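Local coordinates for protein carboxypeptidase D (Drosophila melanogaster, PDB 3MN8) that removes C-terminal arginine or lysine from peptides and proteins as a zinc metallocarboxypeptidase, here represented by its first carboxypeptidase-like unit, at residues N59-H64 with L76-S81; I80-R85 with L131-D136; K340-D345 with R371-R376; Y383-S388 with L412-A417. All blocks are in the same frame, centred on the assembly; numbering follows the deposited sequence.

How the contacts relate
Contacts 1 and 2 belong to the zinc carboxypeptidase domain, contacts 3 and 4 to the transthyretin-like domain that follows it in the chain, and the pairs exemplify how neighbouring contacts share elements. Contact 1 is a hairpin at one border of the eight-stranded sheet; contact 2 continues from its second strand to the glycosylated end of helix 126-134, sharing Ile-80 and Ser-81, with centres about 9 Å apart. Contacts 3 and 4 are equally close and meet through adjacent strands 339-344 and 410-415. Between the domains, contacts 2 and 3 come nearest, about 6 Å between closest atoms without touching. All four lie away from the zinc site.

Contact 1 (N59-H64 with L76-S81)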
loop_
_atom_site.group_PDB
_atom_site.type_symbol
_atom_site.label_atom_id
_atom_site.label_comp_id
_atom_site.label_asym_id
_atom_site.label_seq_id
_atom_site.Cartn_x
_atom_site.Cartn_y
_atom_site.Cartn_z
ATOM N N ASN A 59 18.944 13.628 -3.321
ATOM C CA ASN A 59 17.788 14.421 -2.887
ATOM C C ASN A 59 16.422 13.725 -2.988
ATOM O O ASN A 59 15.410 14.246 -2.508
ATOM C CB ASN A 59 17.745 15.759 -3.632
ATOM C CG ASN A 59 19.065 16.512 -3.564
ATOM O OD1 ASN A 59 20.125 15.920 -3.372
ATOM N ND2 ASN A 59 19.003 17.828 -3.737
ATOM N N GLN A 60 16.399 12.543 -3.594
ATOM C CA GLN A 60 15.135 11.906 -3.925
ATOM C C GLN A 60 15.015 10.482 -3.394
ATOM O O GLN A 60 13.916 9.944 -3.266
ATOM C CB GLN A 60 14.933 11.946 -5.434
ATOM C CG GLN A 60 16.059 12.682 -6.146
ATOM C CD GLN A 60 15.556 13.499 -7.307
ATOM O OE1 GLN A 60 16.297 13.790 -8.257
ATOM N NE2 GLN A 60 14.279 13.875 -7.242
ATOM N N ALA A 61 16.143 9.870 -3.076
ATOM C CA ALA A 61 16.119 8.551 -2.462
ATOM C C ALA A 61 16.667 8.630 -1.050
ATOM O O ALA A 61 17.746 9.196 -0.827
ATOM C CB ALA A 61 16.914 7.560 -3.284
ATOM N N LYS A 62 15.907 8.070 -0.107
ATOM C CA LYS A 62 16.293 8.025 1.301
ATOM C C LYS A 62 15.904 6.696 1.923
ATOM O O LYS A 62 14.802 6.208 1.704
ATOM C CB LYS A 62 15.633 9.166 2.075
ATOM C CG LYS A 62 15.971 9.182 3.562
ATOM C CD LYS A 62 15.432 10.446 4.216
ATOM C CE LYS A 62 15.646 10.429 5.714
ATOM N NZ LYS A 62 17.067 10.172 6.062
ATOM N N VAL A 63 16.816 6.111 2.693
ATOM C CA VAL A 63 16.555 4.834 3.342
ATOM C C VAL A 63 16.062 5.033 4.757
ATOM O O VAL A 63 16.607 5.843 5.502
ATOM C CB VAL A 63 17.804 3.960 3.407
ATOM C CG1 VAL A 63 17.553 2.769 4.303
ATOM C CG2 VAL A 63 18.215 3.510 2.004
ATOM N N HIS A 64 15.038 4.267 5.114
ATOM C CA HIS A 64 14.437 4.304 6.434
ATOM C C HIS A 64 14.522 2.942 7.104
ATOM O O HIS A 64 14.201 1.917 6.490
ATOM C CB HIS A 64 12.983 4.730 6.311
ATOM C CG HIS A 64 12.818 6.073 5.676
ATOM N ND1 HIS A 64 12.810 7.242 6.408
ATOM C CD2 HIS A 64 12.694 6.436 4.379
ATOM C CE1 HIS A 64 12.668 8.267 5.589
ATOM N NE2 HIS A 64 12.592 7.805 4.353
ATOM N N LEU A 76 13.873 -2.610 5.982
ATOM C CA LEU A 76 14.204 -1.317 5.383
ATOM C C LEU A 76 13.143 -0.828 4.393
ATOM O O LEU A 76 12.527 -1.627 3.688
ATOM C CB LEU A 76 15.537 -1.418 4.638
ATOM C CG LEU A 76 16.807 -1.752 5.412
ATOM C CD1 LEU A 76 17.937 -2.109 4.447
ATOM C CD2 LEU A 76 17.209 -0.595 6.312
ATOM N N ALA A 77 12.961 0.490 4.325
ATOM C CA ALA A 77 12.047 1.095 3.359
ATOM C C ALA A 77 12.722 2.231 2.624
ATOM O O ALA A 77 13.232 3.158 3.251
ATOM C CB ALA A 77 10.802 1.609 4.043
ATOM N N LEU A 78 12.714 2.167 1.295
ATOM C CA LEU A 78 13.263 3.251 0.501
ATOM C C LEU A 78 12.169 4.230 0.179
ATOM O O LEU A 78 11.193 3.872 -0.477
ATOM C CB LEU A 78 13.870 2.736 -0.805
ATOM C CG LEU A 78 14.659 3.774 -1.624
ATOM C CD1 LEU A 78 15.999 4.091 -0.957
ATOM C CD2 LEU A 78 14.891 3.324 -3.072
ATOM N N GLN A 79 12.340 5.463 0.640
ATOM C CA GLN A 79 11.485 6.578 0.245
ATOM C C GLN A 79 11.984 7.288 -1.007
ATOM O O GLN A 79 13.172 7.564 -1.143
ATOM C CB GLN A 79 11.402 7.603 1.367
ATOM C CG GLN A 79 10.889 8.934 0.927
ATOM C CD GLN A 79 11.031 9.959 2.015
ATOM O OE1 GLN A 79 11.876 9.825 2.897
ATOM N NE2 GLN A 79 10.207 10.997 1.962
ATOM N N ILE A 80 11.052 7.597 -1.904
ATOM C CA ILE A 80 11.315 8.383 -3.103
ATOM C C ILE A 80 10.368 9.570 -3.115
ATOM O O ILE A 80 9.154 9.401 -2.989
ATOM C CB ILE A 80 11.048 7.558 -4.359
ATOM C CG1 ILE A 80 11.972 6.335 -4.382
ATOM C CG2 ILE A 80 11.207 8.425 -5.599
ATOM C CD1 ILE A 80 11.592 5.270 -5.378
ATOM N N SER A 81 10.912 10.773 -3.265
ATOM C CA SER A 81 10.090 11.976 -3.219
ATOM C C SER A 81 10.708 13.092 -4.035
ATOM O O SER A 81 11.876 13.010 -4.417
ATOM C CB SER A 81 9.952 12.438 -1.780
ATOM O OG SER A 81 11.234 12.631 -1.221
#
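His-64 and Gln-79 join their side chains diagonally on one face of an antiparallel strand pair. They are not direct partners: His-64 faces Ala-77, and Gln-79 faces Lys-62. CG of His-64 stands anti to the carbonyl carbon (chi1 -59°), and the end of the ring comes nearer the other strand, while Gln-79 carries CG anti to its own backbone N and runs out extended. NE2 of His-64 then donates to OE1 of Gln-79 over 2.6 Å. The oxygen lies close to the imidazole plane; the donor is tilted from the carbonyl plane of the amide, and the ring and amide planes stand 42° apart. The NE2 and CD2 side of the ring also lies beside CB of Gln-79. Lys-62 adds its aliphatic part, CD lying 3.8 Å from Gln-79 OE1, and the other end of the amide, NE2, makes a weak hydrogen bond to Asp-136.

Beneath this cluster the main chains pair regularly. His-64 and Ala-77 exchange two bonds, as do Lys-62 and Gln-79, the shorter of the latter being Gln-79 N to Lys-62 O at 2.8 Å. Gln-60, just ahead of the strand, extends the pairing: its O accepts Ser-81 N at 3.1 Å, and its CB rests 3.4 Å from Ser-81 O. On the reverse face Val-63 CG2 meets Leu-78 CD1 at 3.7 Å, beneath Phe-50 of helix 43-56.

This is a beta hairpin, strands 61-68 and 74-80, whose first strand borders the central mixed sheet of the M14 carboxypeptidase fold.

Contact 2 (I80-R85 with L131-D136); sequences ISRNTR and LVNSTD. With NAG (2-acetamido-2-deoxy-beta-D-glucopyranose), chain E.
Arg-82 lays its side chain obliquely across Asn-133, the residue that carries the N-linked sugar. CG of the arginine stands anti to the backbone N (chi1 175°); a bend at chi2 brings CD to 3.2 Å from OD1 of Asn-133, and another at chi3 turns NE. The guanidinium is turned 69° from the amide plane. NH2 ends at the glycosidic link, where it donates to the ring oxygen O5 of the sugar over 3.2 Å at a rather bent angle; O6 of the same sugar lies over one face of the guanidinium. Although NH2 also comes near ND2 of Asn-133, both are donors and do not bond. ND2 is committed covalently to C1 of the sugar at 1.4 Å. A charged side chain from a separate loop thus flanks the first sugar residue.

Below the sugar the contact becomes apolar. CG1 of Val-132 touches CG2 of Ile-80 at 4.0 Å and packs equally near the carbonyl carbon of Ser-81. Farther along, Asp-136 swings OD1 toward CB of Ser-81. Asn-133, Ser-134 and Thr-135 form the Asn-X-Ser/Thr sequence of N-glycosylation; the Thr-135 hydroxyl is hydrogen-bonded to His-336 NE2 and also donates to Leu-131 O at 2.8 Å. In the opposing loop, Asn-83 OD1 accepts from Arg-85 N, making an Asx turn.

The loop leaving strand 74-80 therefore rests against the last turn of helix 126-134, which leads into strand 136-140. That strand runs beside 74-80, with Ile-80 bonded to Ile-137, while Asp-136 pairs through its backbone with Val-94 on strand 93-97.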
loop_
_atom_site.group_PDB
_atom_site.type_symbol
_atom_site.label_atom_id
_atom_site.label_comp_id
_atom_site.label_asym_id
_atom_site.label_seq_id
_atom_site.Cartn_x
_atom_site.Cartn_y
_atom_site.Cartn_z
ATOM N N ILE A 80 11.052 7.597 -1.904
ATOM C CA ILE A 80 11.315 8.383 -3.103
ATOM C C ILE A 80 10.368 9.570 -3.115
ATOM O O ILE A 80 9.154 9.401 -2.989
ATOM C CB ILE A 80 11.048 7.558 -4.359
ATOM C CG1 ILE A 80 11.972 6.335 -4.382
ATOM C CG2 ILE A 80 11.207 8.425 -5.599
ATOM C CD1 ILE A 80 11.592 5.270 -5.378
ATOM N N SER A 81 10.912 10.773 -3.265
ATOM C CA SER A 81 10.090 11.976 -3.219
ATOM C C SER A 81 10.708 13.092 -4.035
ATOM O O SER A 81 11.876 13.010 -4.417
ATOM C CB SER A 81 9.952 12.438 -1.780
ATOM O OG SER A 81 11.234 12.631 -1.221
ATOM N N ARG A 82 9.929 14.139 -4.299
ATOM C CA ARG A 82 10.463 15.328 -4.963
ATOM C C ARG A 82 11.646 15.805 -4.138
ATOM O O ARG A 82 12.733 16.055 -4.670
ATOM C CB ARG A 82 9.388 16.422 -5.078
ATOM C CG ARG A 82 9.855 17.765 -5.657
ATOM C CD ARG A 82 9.023 18.187 -6.862
ATOM N NE ARG A 82 8.306 19.438 -6.650
ATOM C CZ ARG A 82 7.758 20.185 -7.612
ATOM N NH1 ARG A 82 7.126 21.306 -7.285
ATOM N NH2 ARG A 82 7.836 19.834 -8.892
ATOM N N ASN A 83 11.433 15.893 -2.828
ATOM C CA ASN A 83 12.476 16.324 -1.908
ATOM C C ASN A 83 12.466 15.508 -0.637
ATOM O O ASN A 83 11.601 15.689 0.214
ATOM C CB ASN A 83 12.297 17.797 -1.557
ATOM C CG ASN A 83 13.078 18.202 -0.312
ATOM O OD1 ASN A 83 14.152 17.664 -0.033
ATOM N ND2 ASN A 83 12.538 19.162 0.441
ATOM N N THR A 84 13.447 14.627 -0.499
ATOM C CA THR A 84 13.467 13.680 0.615
ATOM C C THR A 84 13.603 14.330 2.001
ATOM O O THR A 84 13.322 13.704 3.018
ATOM C CB THR A 84 14.550 12.618 0.409
ATOM O OG1 THR A 84 13.998 11.327 0.670
ATOM C CG2 THR A 84 15.730 12.870 1.318
ATOM N N ARG A 85 14.007 15.591 2.049
ATOM C CA ARG A 85 14.125 16.268 3.335
ATOM C C ARG A 85 12.804 16.317 4.101
ATOM O O ARG A 85 12.739 15.951 5.269
ATOM C CB ARG A 85 14.670 17.681 3.156
ATOM C CG ARG A 85 16.095 17.735 2.630
ATOM C CD ARG A 85 16.766 19.043 3.021
ATOM N NE ARG A 85 17.279 19.026 4.393
ATOM C CZ ARG A 85 16.630 19.501 5.455
ATOM N NH1 ARG A 85 17.196 19.438 6.656
ATOM N NH2 ARG A 85 15.420 20.036 5.321
ATOM N N LEU A 131 4.658 11.822 -11.472
ATOM C CA LEU A 131 4.268 10.910 -10.407
ATOM C C LEU A 131 5.102 11.176 -9.151
ATOM O O LEU A 131 4.577 11.335 -8.053
ATOM C CB LEU A 131 4.475 9.463 -10.858
ATOM C CG LEU A 131 4.124 8.412 -9.807
ATOM C CD1 LEU A 131 2.629 8.452 -9.537
ATOM C CD2 LEU A 131 4.580 7.029 -10.255
ATOM N N VAL A 132 6.412 11.239 -9.337
ATOM C CA VAL A 132 7.348 11.401 -8.229
ATOM C C VAL A 132 7.225 12.760 -7.547
ATOM O O VAL A 132 7.300 12.853 -6.314
ATOM C CB VAL A 132 8.808 11.206 -8.696
ATOM C CG1 VAL A 132 9.767 11.554 -7.575
ATOM C CG2 VAL A 132 9.026 9.775 -9.150
ATOM N N ASN A 133 7.059 13.805 -8.357
ATOM C CA ASN A 133 6.893 15.157 -7.853
ATOM C C ASN A 133 5.685 15.289 -6.922
ATOM O O ASN A 133 5.710 16.052 -5.951
ATOM C CB ASN A 133 6.747 16.131 -9.023
ATOM C CG ASN A 133 8.079 16.570 -9.589
ATOM O OD1 ASN A 133 9.129 16.030 -9.235
ATOM N ND2 ASN A 133 8.044 17.562 -10.471
ATOM N N SER A 134 4.636 14.528 -7.215
ATOM C CA SER A 134 3.333 14.748 -6.599
ATOM C C SER A 134 2.996 13.723 -5.536
ATOM O O SER A 134 1.978 13.851 -4.854
ATOM C CB SER A 134 2.242 14.730 -7.671
ATOM O OG SER A 134 2.334 13.552 -8.457
ATOM N N THR A 135 3.839 12.704 -5.409
ATOM C CA THR A 135 3.584 11.621 -4.463
ATOM C C THR A 135 4.813 11.289 -3.646
ATOM O O THR A 135 5.935 11.309 -4.154
ATOM C CB THR A 135 3.140 10.327 -5.173
ATOM O OG1 THR A 135 2.396 10.641 -6.362
ATOM C CG2 THR A 135 2.287 9.488 -4.235
ATOM N N ASP A 136 4.590 10.978 -2.376
ATOM C CA ASP A 136 5.663 10.565 -1.478
ATOM C C ASP A 136 5.633 9.049 -1.347
ATOM O O ASP A 136 4.745 8.484 -0.696
ATOM C CB ASP A 136 5.465 11.195 -0.114
ATOM C CG ASP A 136 6.723 11.815 0.419
ATOM O OD1 ASP A 136 7.260 12.743 -0.223
ATOM O OD2 ASP A 136 7.167 11.379 1.496
HETATM C C1 NAG E . 9.332 17.643 -11.100
HETATM C C2 NAG E . 8.747 18.509 -12.214
HETATM C C3 NAG E . 9.810 19.262 -13.006
HETATM C C4 NAG E . 10.857 19.865 -12.073
HETATM C C5 NAG E . 11.331 18.827 -11.066
HETATM C C6 NAG E . 12.307 19.440 -10.081
HETATM C C7 NAG E . 8.257 16.771 -13.955
HETATM C C8 NAG E . 9.549 16.026 -13.736
HETATM N N2 NAG E . 7.886 17.727 -13.093
HETATM O O3 NAG E . 9.177 20.276 -13.764
HETATM O O4 NAG E . 11.964 20.345 -12.809
HETATM O O5 NAG E . 10.236 18.371 -10.316
HETATM O O6 NAG E . 11.559 20.239 -9.190
HETATM O O7 NAG E . 7.550 16.480 -14.920
#

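Contact 3 (K340-D345 with R371-R376)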
loop_
_atom_site.group_PDB
_atom_site.type_symbol
_atom_site.label_atom_id
_atom_site.label_comp_id
_atom_site.label_asym_id
_atom_site.label_seq_id
_atom_site.Cartn_x
_atom_site.Cartn_y
_atom_site.Cartn_z
ATOM N N LYS A 340 -8.645 16.699 -1.147
ATOM C CA LYS A 340 -7.641 16.896 -0.132
ATOM C C LYS A 340 -7.720 18.345 0.285
ATOM O O LYS A 340 -8.250 19.181 -0.468
ATOM C CB LYS A 340 -6.243 16.544 -0.651
ATOM C CG LYS A 340 -5.702 17.394 -1.788
ATOM C CD LYS A 340 -4.249 17.001 -2.043
ATOM C CE LYS A 340 -3.651 17.703 -3.236
ATOM N NZ LYS A 340 -2.348 17.068 -3.583
ATOM N N GLY A 341 -7.231 18.635 1.491
ATOM C CA GLY A 341 -7.320 19.981 2.016
ATOM C C GLY A 341 -6.820 20.167 3.430
ATOM O O GLY A 341 -6.184 19.291 4.027
ATOM N N LEU A 342 -7.121 21.340 3.967
ATOM C CA LEU A 342 -6.648 21.707 5.284
ATOM C C LEU A 342 -7.799 22.062 6.184
ATOM O O LEU A 342 -8.715 22.791 5.790
ATOM C CB LEU A 342 -5.717 22.909 5.197
ATOM C CG LEU A 342 -4.504 22.745 4.279
ATOM C CD1 LEU A 342 -3.809 24.086 4.151
ATOM C CD2 LEU A 342 -3.540 21.654 4.773
ATOM N N VAL A 343 -7.750 21.538 7.398
ATOM C CA VAL A 343 -8.648 21.997 8.433
ATOM C C VAL A 343 -7.788 22.910 9.274
ATOM O O VAL A 343 -6.754 22.506 9.821
ATOM C CB VAL A 343 -9.224 20.847 9.269
ATOM C CG1 VAL A 343 -10.067 21.392 10.413
ATOM C CG2 VAL A 343 -10.028 19.910 8.381
ATOM N N THR A 344 -8.212 24.160 9.356
ATOM C CA THR A 344 -7.370 25.177 9.931
ATOM C C THR A 344 -8.093 26.034 10.960
ATOM O O THR A 344 -9.326 26.054 11.025
ATOM C CB THR A 344 -6.832 26.090 8.838
ATOM O OG1 THR A 344 -5.736 26.847 9.356
ATOM C CG2 THR A 344 -7.932 27.039 8.349
ATOM N N ASP A 345 -7.289 26.714 11.769
ATOM C CA ASP A 345 -7.731 27.753 12.682
ATOM C C ASP A 345 -8.450 28.851 11.959
ATOM O O ASP A 345 -8.431 28.924 10.721
ATOM C CB ASP A 345 -6.503 28.445 13.262
ATOM C CG ASP A 345 -6.249 28.062 14.662
ATOM O OD1 ASP A 345 -5.190 28.458 15.200
ATOM O OD2 ASP A 345 -7.120 27.368 15.218
ATOM N N ARG A 371 -0.264 18.774 10.364
ATOM C CA ARG A 371 -0.393 20.009 9.606
ATOM C C ARG A 371 -1.830 20.189 9.117
ATOM O O ARG A 371 -2.115 21.022 8.273
ATOM C CB ARG A 371 0.633 20.055 8.451
ATOM C CG ARG A 371 2.037 19.563 8.875
ATOM C CD ARG A 371 3.210 20.170 8.112
ATOM N NE ARG A 371 3.273 19.768 6.721
ATOM C CZ ARG A 371 4.177 18.976 6.156
ATOM N NH1 ARG A 371 4.047 18.727 4.871
ATOM N NH2 ARG A 371 5.183 18.429 6.831
ATOM N N GLY A 372 -2.739 19.403 9.667
ATOM C CA GLY A 372 -4.151 19.556 9.373
ATOM C C GLY A 372 -4.523 19.132 7.970
ATOM O O GLY A 372 -5.545 19.540 7.432
ATOM N N GLU A 373 -3.688 18.299 7.376
ATOM C CA GLU A 373 -3.951 17.811 6.038
ATOM C C GLU A 373 -4.822 16.568 6.056
ATOM O O GLU A 373 -4.777 15.776 7.000
ATOM C CB GLU A 373 -2.646 17.469 5.316
ATOM C CG GLU A 373 -1.411 18.135 5.856
ATOM C CD GLU A 373 -0.150 17.558 5.232
ATOM O OE1 GLU A 373 0.036 17.758 4.010
ATOM O OE2 GLU A 373 0.644 16.902 5.958
ATOM N N TYR A 374 -5.601 16.396 4.993
ATOM C CA TYR A 374 -6.354 15.169 4.784
ATOM C C TYR A 374 -6.462 14.924 3.283
ATOM O O TYR A 374 -6.469 15.861 2.478
ATOM C CB TYR A 374 -7.751 15.268 5.386
ATOM C CG TYR A 374 -8.691 16.077 4.526
ATOM C CD1 TYR A 374 -8.836 17.454 4.717
ATOM C CD2 TYR A 374 -9.414 15.470 3.499
ATOM C CE1 TYR A 374 -9.685 18.203 3.899
ATOM C CE2 TYR A 374 -10.260 16.208 2.685
ATOM C CZ TYR A 374 -10.390 17.570 2.891
ATOM O OH TYR A 374 -11.233 18.288 2.085
ATOM N N TRP A 375 -6.524 13.651 2.916
ATOM C CA TRP A 375 -6.783 13.255 1.553
ATOM C C TRP A 375 -7.925 12.270 1.638
ATOM O O TRP A 375 -7.827 11.279 2.366
ATOM C CB TRP A 375 -5.578 12.536 0.949
ATOM C CG TRP A 375 -4.303 13.289 1.034
ATOM C CD1 TRP A 375 -3.661 13.950 0.016
ATOM C CD2 TRP A 375 -3.484 13.446 2.197
ATOM N NE1 TRP A 375 -2.501 14.524 0.486
ATOM C CE2 TRP A 375 -2.372 14.232 1.821
ATOM C CE3 TRP A 375 -3.586 13.008 3.526
ATOM C CZ2 TRP A 375 -1.382 14.589 2.722
ATOM C CZ3 TRP A 375 -2.606 13.371 4.418
ATOM C CH2 TRP A 375 -1.518 14.150 4.016
ATOM N N ARG A 376 -9.006 12.524 0.910
ATOM C CA ARG A 376 -10.125 11.599 0.923
ATOM C C ARG A 376 -10.336 11.042 -0.470
ATOM O O ARG A 376 -10.830 11.721 -1.383
ATOM C CB ARG A 376 -11.392 12.265 1.454
ATOM C CG ARG A 376 -12.632 11.377 1.438
ATOM C CD ARG A 376 -12.504 10.190 2.371
ATOM N NE ARG A 376 -13.682 9.324 2.315
ATOM C CZ ARG A 376 -13.801 8.156 2.943
ATOM N NH1 ARG A 376 -12.812 7.682 3.685
ATOM N NH2 ARG A 376 -14.916 7.455 2.831
#
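Arg-371 opens the segment, and Leu-342 CD2 packs 3.8 Å from Arg-371 O. Gly-372 follows with a positive phi of 71°, and its O accepts Val-343 N at 3.0 Å, the last bond before the chains part. Glu-373 is paired with Leu-342 but sends its carboxylate outward, OE2 to Arg-87 in a salt bridge and OE1 to Leu-90 N, while NH1 of Arg-371 is hydrogen-bonded to Arg-87 O.

Tyr-374 faces Gly-341 and exchanges two backbone bonds with it. Its CG sits between the backbone N and the carbonyl carbon (chi1 77°), which starts the ring off toward the other strand. There it spreads over the glycine: Gly-341 N lies 3.5 Å above the plane, toward the rim, and Lys-340 CA makes a CH-pi contact 4.3 Å from the centroid of the Tyr-374 ring. The arrangement illustrates an aromatic side chain sheltering a cross-strand glycine. The Tyr-374 OH is hydrogen-bonded to Leu-412 O.

Trp-375, on the Lys-340 and Glu-373 side, sets CD1 3.7 Å from both CB and CD of Lys-340. Trp-375 NE1 and Lys-340 NZ converge on Leu-90 O, and NZ also pairs with Glu-408.

Strand 373-376 borders a three-stranded sheet with 339-344 at its centre and 410-415 beyond; one face turns to the catalytic domain's loop at Arg-87 to Leu-90, the other to strand 355-358.

Contact 4 (Y383-S388 with L412-A417); sequences YSVHAS and LDFKLA
Ala-387 and Phe-414 meet face-on between two sheets. CB of Ala-387 stands 4.0 Å from the centroid of the Phe-414 ring and 20° off its normal, a CH-pi contact displaced toward CG. That CG, anti to the carbonyl carbon of Phe-414 (chi1 -62°), is the ring atom nearest the alanine methyl. The far end of the ring belongs to Val-385: CZ of Phe-414 meets CG1 of Val-385 at 3.9 Å, the side chains crossing at about a right angle, while Val-385 O lies near the ring plane at the CE2 edge.

Two leucines flank Phe-414. Leu-412 brings CD2 to 4.0 Å from CB of Val-385, and Leu-416 places its own CD2 3.9 Å from Ala-387 O. Alternate residues of each strand point inward. The touching parts of the two segments run 27° apart, yet no hydrogen bond links them; side chains of 412-416 pack on side chains and main chain of 385-388.

One shell out, each strand is fixed within its own sheet. Val-385 pairs through its backbone with Gln-398, and Ala-387 N is held by Ser-395. Phe-414 makes backbone hydrogen bonds with Leu-342 and Thr-344, whose intervening Val-343 packs on Ala-387, Phe-414 and Leu-416. On the outer face His-386 meets the ring of Tyr-357.

Facing sheets closed by interleaved apolar side chains exemplify the beta sandwich, here the transthyretin-like domain that follows the catalytic unit.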
loop_
_atom_site.group_PDB
_atom_site.type_symbol
_atom_site.label_atom_id
_atom_site.label_comp_id
_atom_site.label_asym_id
_atom_site.label_seq_id
_atom_site.Cartn_x
_atom_site.Cartn_y
_atom_site.Cartn_z
ATOM N N TYR A 383 -20.429 15.060 -3.615
ATOM C CA TYR A 383 -20.502 14.793 -2.186
ATOM C C TYR A 383 -20.666 16.035 -1.302
ATOM O O TYR A 383 -20.324 17.146 -1.680
ATOM C CB TYR A 383 -19.257 14.046 -1.751
ATOM C CG TYR A 383 -18.897 12.863 -2.612
ATOM C CD1 TYR A 383 -18.317 13.037 -3.868
ATOM C CD2 TYR A 383 -19.103 11.561 -2.155
ATOM C CE1 TYR A 383 -17.969 11.944 -4.660
ATOM C CE2 TYR A 383 -18.758 10.462 -2.932
ATOM C CZ TYR A 383 -18.191 10.655 -4.184
ATOM O OH TYR A 383 -17.849 9.555 -4.947
ATOM N N SER A 384 -21.201 15.823 -0.108
ATOM C CA SER A 384 -21.233 16.854 0.917
ATOM C C SER A 384 -20.195 16.507 1.972
ATOM O O SER A 384 -20.349 15.556 2.746
ATOM C CB SER A 384 -22.622 16.960 1.542
ATOM O OG SER A 384 -23.438 17.835 0.785
ATOM N N VAL A 385 -19.117 17.270 1.982
ATOM C CA VAL A 385 -18.032 17.017 2.916
ATOM C C VAL A 385 -18.117 18.008 4.062
ATOM O O VAL A 385 -18.449 19.176 3.847
ATOM C CB VAL A 385 -16.670 17.172 2.221
ATOM C CG1 VAL A 385 -15.580 16.567 3.064
ATOM C CG2 VAL A 385 -16.710 16.527 0.849
ATOM N N HIS A 386 -17.836 17.544 5.277
ATOM C CA HIS A 386 -17.723 18.442 6.427
ATOM C C HIS A 386 -16.673 17.982 7.419
ATOM O O HIS A 386 -16.262 16.817 7.406
ATOM C CB HIS A 386 -19.079 18.660 7.125
ATOM C CG HIS A 386 -19.512 17.540 8.031
ATOM N ND1 HIS A 386 -18.811 16.367 8.180
ATOM C CD2 HIS A 386 -20.606 17.429 8.828
ATOM C CE1 HIS A 386 -19.444 15.582 9.037
ATOM N NE2 HIS A 386 -20.532 16.204 9.444
ATOM N N ALA A 387 -16.252 18.899 8.285
ATOM C CA ALA A 387 -15.164 18.621 9.206
ATOM C C ALA A 387 -15.568 18.937 10.629
ATOM O O ALA A 387 -16.357 19.851 10.886
ATOM C CB ALA A 387 -13.916 19.417 8.814
ATOM N N SER A 388 -15.023 18.172 11.562
ATOM C CA SER A 388 -15.278 18.440 12.960
ATOM C C SER A 388 -14.042 18.129 13.797
ATOM O O SER A 388 -13.109 17.452 13.341
ATOM C CB SER A 388 -16.472 17.622 13.438
ATOM O OG SER A 388 -16.261 16.243 13.191
ATOM N N LEU A 412 -9.931 21.446 -1.026
ATOM C CA LEU A 412 -11.138 21.783 -0.294
ATOM C C LEU A 412 -10.758 21.907 1.168
ATOM O O LEU A 412 -10.412 20.921 1.809
ATOM C CB LEU A 412 -12.199 20.692 -0.479
ATOM C CG LEU A 412 -13.586 20.937 0.128
ATOM C CD1 LEU A 412 -14.320 22.015 -0.640
ATOM C CD2 LEU A 412 -14.411 19.663 0.148
ATOM N N ASP A 413 -10.803 23.129 1.688
ATOM C CA ASP A 413 -10.319 23.406 3.039
ATOM C C ASP A 413 -11.454 23.703 3.991
ATOM O O ASP A 413 -12.597 23.879 3.584
ATOM C CB ASP A 413 -9.361 24.605 3.044
ATOM C CG ASP A 413 -8.088 24.351 2.263
ATOM O OD1 ASP A 413 -7.844 23.200 1.837
ATOM O OD2 ASP A 413 -7.325 25.318 2.090
ATOM N N PHE A 414 -11.109 23.784 5.266
ATOM C CA PHE A 414 -12.068 24.093 6.301
ATOM C C PHE A 414 -11.460 25.002 7.358
ATOM O O PHE A 414 -10.342 24.764 7.828
ATOM C CB PHE A 414 -12.566 22.806 6.952
ATOM C CG PHE A 414 -13.282 21.897 6.001
ATOM C CD1 PHE A 414 -12.580 20.940 5.284
ATOM C CD2 PHE A 414 -14.658 22.005 5.811
ATOM C CE1 PHE A 414 -13.235 20.094 4.401
ATOM C CE2 PHE A 414 -15.324 21.169 4.928
ATOM C CZ PHE A 414 -14.612 20.207 4.222
ATOM N N LYS A 415 -12.194 26.057 7.705
ATOM C CA LYS A 415 -11.929 26.809 8.923
ATOM C C LYS A 415 -13.001 26.485 9.966
ATOM O O LYS A 415 -14.201 26.504 9.676
ATOM C CB LYS A 415 -11.854 28.313 8.657
ATOM C CG LYS A 415 -10.660 28.713 7.823
ATOM C CD LYS A 415 -10.343 30.193 7.974
ATOM C CE LYS A 415 -8.945 30.521 7.448
ATOM N NZ LYS A 415 -8.538 31.920 7.789
ATOM N N LEU A 416 -12.547 26.164 11.173
ATOM C CA LEU A 416 -13.432 25.823 12.276
ATOM C C LEU A 416 -13.249 26.819 13.394
ATOM O O LEU A 416 -12.116 27.192 13.716
ATOM C CB LEU A 416 -13.103 24.433 12.820
ATOM C CG LEU A 416 -13.042 23.271 11.836
ATOM C CD1 LEU A 416 -12.788 21.947 12.562
ATOM C CD2 LEU A 416 -14.327 23.219 11.047
ATOM N N ALA A 417 -14.363 27.244 13.989
ATOM C CA ALA A 417 -14.316 28.169 15.113
ATOM C C ALA A 417 -14.311 27.369 16.402
ATOM O O ALA A 417 -14.890 26.293 16.460
ATOM C CB ALA A 417 -15.491 29.117 15.072
#